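Local coordinates for protein kojibiose phosphorylase (Gut metagenome, PDB 6W0P) that belongs to glycoside hydrolase family 65, whose members combine a beta-rich N-terminal domain, a helical catalytic domain and a small C-terminal domain, at residues Asp550-Met555 with Tyr610-Pro615; Pro556-Lys561 with Thr582-Gln587. All coordinates share one frame; numbering follows the deposited sequence.

Contact 1. Residues Asp550-Met555 with Tyr610-Pro615; sequences DGFFDM and YNYYEP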
loop_
_atom_site.group_PDB
_atom_site.type_symbol
_atom_site.label_atom_id
_atom_site.label_comp_id
_atom_site.label_asym_id
_atom_site.label_seq_id
_atom_site.Cartn_x
_atom_site.Cartn_y
_atom_site.Cartn_z
ATOM N N ASP A 550 3.881 21.786 -9.027
ATOM C CA ASP A 550 2.712 22.697 -8.975
ATOM C C ASP A 550 2.228 22.730 -7.527
ATOM O O ASP A 550 1.985 21.633 -6.975
ATOM C CB ASP A 550 1.588 22.237 -9.909
ATOM C CG ASP A 550 0.609 23.327 -10.357
ATOM O OD1 ASP A 550 0.969 24.532 -10.322
ATOM O OD2 ASP A 550 -0.502 22.952 -10.829
ATOM N N GLY A 551 2.130 23.923 -6.942
ATOM C CA GLY A 551 1.607 24.133 -5.583
ATOM C C GLY A 551 2.673 23.926 -4.513
ATOM O O GLY A 551 2.311 24.031 -3.295
ATOM N N PHE A 552 3.926 23.650 -4.891
ATOM C CA PHE A 552 5.013 23.441 -3.900
ATOM C C PHE A 552 5.223 24.685 -3.026
ATOM O O PHE A 552 5.281 24.512 -1.815
ATOM C CB PHE A 552 6.360 23.056 -4.506
ATOM C CG PHE A 552 7.324 22.647 -3.425
ATOM C CD1 PHE A 552 8.087 23.589 -2.757
ATOM C CD2 PHE A 552 7.390 21.330 -3.006
ATOM C CE1 PHE A 552 8.933 23.214 -1.727
ATOM C CE2 PHE A 552 8.236 20.954 -1.979
ATOM C CZ PHE A 552 9.005 21.901 -1.340
ATOM N N PHE A 553 5.381 25.876 -3.604
ATOM C CA PHE A 553 5.728 27.129 -2.870
ATOM C C PHE A 553 4.698 27.454 -1.785
ATOM O O PHE A 553 5.108 27.998 -0.746
ATOM C CB PHE A 553 5.784 28.339 -3.810
ATOM C CG PHE A 553 6.955 28.379 -4.751
ATOM C CD1 PHE A 553 8.150 27.748 -4.433
ATOM C CD2 PHE A 553 6.886 29.120 -5.926
ATOM C CE1 PHE A 553 9.249 27.840 -5.271
ATOM C CE2 PHE A 553 7.987 29.212 -6.767
ATOM C CZ PHE A 553 9.156 28.551 -6.450
ATOM N N ASP A 554 3.419 27.141 -2.036
ATOM C CA ASP A 554 2.267 27.529 -1.175
ATOM C C ASP A 554 1.997 26.487 -0.083
ATOM O O ASP A 554 1.117 26.741 0.750
ATOM C CB ASP A 554 1.010 27.834 -2.009
ATOM C CG ASP A 554 0.170 28.931 -1.367
ATOM O OD1 ASP A 554 0.773 29.865 -0.811
ATOM O OD2 ASP A 554 -1.061 28.817 -1.358
ATOM N N MET A 555 2.751 25.391 -0.017
ATOM C CA MET A 555 2.509 24.307 0.980
ATOM C C MET A 555 2.747 24.864 2.377
ATOM O O MET A 555 3.450 25.865 2.543
ATOM C CB MET A 555 3.421 23.096 0.760
ATOM C CG MET A 555 3.160 22.373 -0.556
ATOM S SD MET A 555 1.543 21.536 -0.692
ATOM C CE MET A 555 1.794 20.286 0.569
ATOM N N TYR A 610 19.503 27.233 -4.519
ATOM C CA TYR A 610 20.208 26.672 -3.351
ATOM C C TYR A 610 19.604 27.283 -2.082
ATOM O O TYR A 610 19.345 26.530 -1.106
ATOM C CB TYR A 610 21.715 26.910 -3.443
ATOM C CG TYR A 610 22.497 26.354 -2.280
ATOM C CD1 TYR A 610 23.004 25.062 -2.287
ATOM C CD2 TYR A 610 22.732 27.134 -1.163
ATOM C CE1 TYR A 610 23.723 24.561 -1.214
ATOM C CE2 TYR A 610 23.445 26.650 -0.083
ATOM C CZ TYR A 610 23.913 25.348 -0.095
ATOM O OH TYR A 610 24.632 24.930 0.982
ATOM N N ASN A 611 19.444 28.608 -2.074
ATOM C CA ASN A 611 19.005 29.366 -0.877
ATOM C C ASN A 611 17.568 28.956 -0.559
ATOM O O ASN A 611 17.239 28.926 0.612
ATOM C CB ASN A 611 19.080 30.884 -1.057
ATOM C CG ASN A 611 20.465 31.472 -0.872
ATOM O OD1 ASN A 611 21.377 30.796 -0.419
ATOM N ND2 ASN A 611 20.648 32.720 -1.280
ATOM N N TYR A 612 16.729 28.685 -1.560
ATOM C CA TYR A 612 15.323 28.280 -1.299
ATOM C C TYR A 612 15.254 26.807 -0.835
ATOM O O TYR A 612 14.554 26.551 0.144
ATOM C CB TYR A 612 14.414 28.525 -2.504
ATOM C CG TYR A 612 12.970 28.279 -2.161
ATOM C CD1 TYR A 612 12.173 29.275 -1.629
ATOM C CD2 TYR A 612 12.430 27.005 -2.285
ATOM C CE1 TYR A 612 10.856 29.022 -1.273
ATOM C CE2 TYR A 612 11.115 26.743 -1.962
ATOM C CZ TYR A 612 10.320 27.755 -1.467
ATOM O OH TYR A 612 9.047 27.448 -1.101
ATOM N N TYR A 613 15.956 25.876 -1.487
ATOM C CA TYR A 613 15.752 24.411 -1.315
ATOM C C TYR A 613 16.676 23.777 -0.269
ATOM O O TYR A 613 16.179 22.875 0.426
ATOM C CB TYR A 613 15.828 23.715 -2.669
ATOM C CG TYR A 613 14.616 23.989 -3.523
ATOM C CD1 TYR A 613 13.360 23.535 -3.159
ATOM C CD2 TYR A 613 14.718 24.722 -4.687
ATOM C CE1 TYR A 613 12.244 23.804 -3.935
ATOM C CE2 TYR A 613 13.617 24.981 -5.479
ATOM C CZ TYR A 613 12.373 24.535 -5.096
ATOM O OH TYR A 613 11.307 24.820 -5.891
ATOM N N GLU A 614 17.943 24.185 -0.156
ATOM C CA GLU A 614 18.871 23.597 0.844
ATOM C C GLU A 614 18.242 23.651 2.245
ATOM O O GLU A 614 18.228 22.630 2.915
ATOM C CB GLU A 614 20.252 24.264 0.798
ATOM C CG GLU A 614 21.279 23.652 1.745
ATOM C CD GLU A 614 21.052 23.837 3.242
ATOM O OE1 GLU A 614 20.838 24.975 3.650
ATOM O OE2 GLU A 614 21.047 22.791 4.004
ATOM N N PRO A 615 17.725 24.794 2.770
ATOM C CA PRO A 615 17.178 24.824 4.139
ATOM C C PRO A 615 15.823 24.113 4.369
ATOM O O PRO A 615 15.449 23.898 5.524
ATOM C CB PRO A 615 17.040 26.322 4.473
ATOM C CG PRO A 615 17.013 27.031 3.127
ATOM C CD PRO A 615 17.754 26.131 2.148
#

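Contact 2. Residues Pro556-Lys561 with Thr582-Gln587; sequences PHVDIK and TDIIKQ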
loop_
_atom_site.group_PDB
_atom_site.type_symbol
_atom_site.label_atom_id
_atom_site.label_comp_id
_atom_site.label_asym_id
_atom_site.label_seq_id
_atom_site.Cartn_x
_atom_site.Cartn_y
_atom_site.Cartn_z
ATOM N N PRO A 556 2.149 24.233 3.418
ATOM C CA PRO A 556 2.464 24.552 4.804
ATOM C C PRO A 556 3.976 24.497 5.035
ATOM O O PRO A 556 4.624 23.548 4.578
ATOM C CB PRO A 556 1.713 23.478 5.601
ATOM C CG PRO A 556 0.549 23.135 4.717
ATOM C CD PRO A 556 1.092 23.226 3.311
ATOM N N HIS A 557 4.490 25.513 5.722
ATOM C CA HIS A 557 5.933 25.653 6.040
ATOM C C HIS A 557 6.229 24.912 7.339
ATOM O O HIS A 557 5.535 25.185 8.329
ATOM C CB HIS A 557 6.351 27.130 6.156
ATOM C CG HIS A 557 7.808 27.250 6.451
ATOM N ND1 HIS A 557 8.781 26.752 5.577
ATOM C CD2 HIS A 557 8.468 27.733 7.530
ATOM C CE1 HIS A 557 9.974 26.962 6.111
ATOM N NE2 HIS A 557 9.808 27.562 7.303
ATOM N N VAL A 558 7.187 23.986 7.324
ATOM C CA VAL A 558 7.818 23.459 8.571
ATOM C C VAL A 558 9.315 23.764 8.505
ATOM O O VAL A 558 9.982 23.385 7.509
ATOM C CB VAL A 558 7.578 21.958 8.830
ATOM C CG1 VAL A 558 8.273 21.526 10.123
ATOM C CG2 VAL A 558 6.097 21.591 8.901
ATOM N N ASP A 559 9.806 24.432 9.541
ATOM C CA ASP A 559 11.250 24.716 9.727
ATOM C C ASP A 559 11.878 23.424 10.260
ATOM O O ASP A 559 11.538 22.991 11.381
ATOM C CB ASP A 559 11.452 25.941 10.619
ATOM C CG ASP A 559 12.906 26.331 10.857
ATOM O OD1 ASP A 559 13.821 25.611 10.389
ATOM O OD2 ASP A 559 13.112 27.377 11.515
ATOM N N ILE A 560 12.741 22.812 9.466
ATOM C CA ILE A 560 13.420 21.537 9.817
ATOM C C ILE A 560 14.140 21.669 11.178
ATOM O O ILE A 560 14.278 20.632 11.861
ATOM C CB ILE A 560 14.366 21.128 8.677
ATOM C CG1 ILE A 560 13.551 20.634 7.483
ATOM C CG2 ILE A 560 15.365 20.089 9.157
ATOM C CD1 ILE A 560 14.377 20.332 6.267
ATOM N N LYS A 561 14.579 22.873 11.556
ATOM C CA LYS A 561 15.316 23.130 12.823
ATOM C C LYS A 561 14.414 22.862 14.038
ATOM O O LYS A 561 14.976 22.679 15.127
ATOM C CB LYS A 561 15.887 24.552 12.838
ATOM C CG LYS A 561 16.974 24.803 11.794
ATOM C CD LYS A 561 17.710 26.135 11.934
ATOM C CE LYS A 561 16.934 27.338 11.423
ATOM N NZ LYS A 561 16.168 28.008 12.505
ATOM N N THR A 582 3.899 18.919 3.758
ATOM C CA THR A 582 4.773 20.024 4.237
ATOM C C THR A 582 5.669 20.467 3.074
ATOM O O THR A 582 5.480 19.965 1.952
ATOM C CB THR A 582 5.654 19.618 5.431
ATOM O OG1 THR A 582 6.704 18.757 4.979
ATOM C CG2 THR A 582 4.890 18.929 6.541
ATOM N N ASP A 583 6.626 21.352 3.354
ATOM C CA ASP A 583 7.640 21.823 2.380
ATOM C C ASP A 583 9.009 21.280 2.800
ATOM O O ASP A 583 10.032 21.908 2.487
ATOM C CB ASP A 583 7.558 23.340 2.260
ATOM C CG ASP A 583 8.056 24.097 3.472
ATOM O OD1 ASP A 583 8.219 23.464 4.550
ATOM O OD2 ASP A 583 8.281 25.299 3.316
ATOM N N ILE A 584 9.019 20.166 3.524
ATOM C CA ILE A 584 10.252 19.427 3.908
ATOM C C ILE A 584 10.568 18.492 2.745
ATOM O O ILE A 584 9.664 17.747 2.323
ATOM C CB ILE A 584 10.042 18.641 5.211
ATOM C CG1 ILE A 584 9.659 19.539 6.391
ATOM C CG2 ILE A 584 11.263 17.807 5.520
ATOM C CD1 ILE A 584 9.002 18.792 7.512
ATOM N N ILE A 585 11.819 18.509 2.290
ATOM C CA ILE A 585 12.319 17.788 1.092
ATOM C C ILE A 585 13.313 16.717 1.548
ATOM O O ILE A 585 14.148 16.982 2.467
ATOM C CB ILE A 585 12.939 18.794 0.114
ATOM C CG1 ILE A 585 11.873 19.709 -0.487
ATOM C CG2 ILE A 585 13.736 18.111 -0.976
ATOM C CD1 ILE A 585 12.435 21.036 -0.934
ATOM N N LYS A 586 13.217 15.534 0.950
ATOM C CA LYS A 586 14.081 14.403 1.329
ATOM C C LYS A 586 15.487 14.631 0.773
ATOM O O LYS A 586 16.450 14.410 1.491
ATOM C CB LYS A 586 13.468 13.101 0.825
ATOM C CG LYS A 586 14.234 11.837 1.196
ATOM C CD LYS A 586 13.561 10.642 0.561
ATOM C CE LYS A 586 14.345 9.361 0.659
ATOM N NZ LYS A 586 14.281 8.900 2.056
ATOM N N GLN A 587 15.595 15.028 -0.485
ATOM C CA GLN A 587 16.886 14.981 -1.197
ATOM C C GLN A 587 16.788 15.910 -2.396
ATOM O O GLN A 587 15.715 16.394 -2.724
ATOM C CB GLN A 587 17.197 13.536 -1.583
ATOM C CG GLN A 587 16.231 12.943 -2.620
ATOM C CD GLN A 587 16.390 11.441 -2.755
ATOM O OE1 GLN A 587 15.812 10.677 -2.001
ATOM N NE2 GLN A 587 17.151 11.000 -3.744
#

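Contact 1. Residues Asp550-Met555 with Tyr610-Pro615
An aromatic cluster of the central catalytic domain joins Phe552 and Phe553, in the long loop between helices 522-534 and 590-596, to Tyr612 and Tyr613 on helix 603-613. Phe553 and Tyr612 form a T-shaped pair. The edge of Phe553 is turned to a face of Tyr612, with the ring centroids 5.2 Å apart and the planes at 70°. Phe553 CD1 lies 3.7 Å from Tyr612 CZ, and Phe553 CE1 stands above the face of Tyr612, offset toward the rim. Tyr612 reaches the loop with CG anti to its backbone N (chi1 -173°). Phe552 packs through CE1, which is 4.0 Å from CE1 of Tyr613 and 4.2 Å from CE2 of Tyr612. It meets both tyrosines at their ring edges. Tyr613 OH comes within 3.7 Å of Phe553 CE1, but its hydrogen-bond partner is the backbone O of Phe546. Tyr612 also has a cation-pi contact with Arg616. No hydrogen bond crosses between the two segments. A type I beta turn, closed by Met555 N to Phe552 O at 3.2 Å, carries both phenylalanines. This is plain aromatic packing of a loop turn against the C-terminal part of a helix.

Contact 2. Residues Pro556-Lys561 with Thr582-Gln587
The start of the loop segment 556-561 runs close to the start of 582-587, with CA atoms 5.1 Å apart at Pro556 and Thr582 and 5.6 Å apart at His557 and Asp583; farther on the two diverge. The carboxylate of Asp583 bridges two donors of 556-561. His557 ND1 gives a nearly straight hydrogen bond to Asp583 OD2, 2.7 Å long with an angle of 170° at the hydrogen. OD2 accepts with its syn lone pair and lies close to the imidazole plane, while ring and carboxylate planes are almost perpendicular (89°). The backbone N of Val558 bonds to Asp583 OD1 at 3.0 Å, from above the carboxylate plane. Chi1 of Asp583 (71°) sets CG between the backbone N and the carbonyl carbon, from where both carboxylate oxygens meet 557-558. Next to this polar pair, Val558 CB packs 3.7 Å from Ile584 CD1. Val558 CG2 touches Thr582 CG2 at 3.8 Å, and Ile560 CD1 meets Ile584 CG2 at 4.1 Å. Within 582-587, Ile584 N bonds to Thr582 OG1, an ST turn. Asp583 OD2 also takes a salt bridge from Arg616 and a hydrogen bond from Gln463 of the second subunit. With both oxygens engaged, the carboxylate is held in place. The ND1-H donor and Arg616 would favour its charged form, and its bonds tie the loop to the dimer interface.

How the contacts relate
In sequence, both segments of contact 2 fall between those of contact 1, and the 556-561 segment follows directly on 550-555. The centres of the two contacts are about 9 Å apart. Ile585 joins them: its CD1 lies 3.5 Å from Tyr613 CD1 and 3.6 Å from Phe552 CZ. Two lesser touches add to this, between Pro615 O and Ile560 CD1 and between Met555 CB and Thr582 O. Arg616 is a neighbour of both contacts. Both contacts reach the second subunit, where Gln463 bonds to Met555 O and to Asp583 OD2.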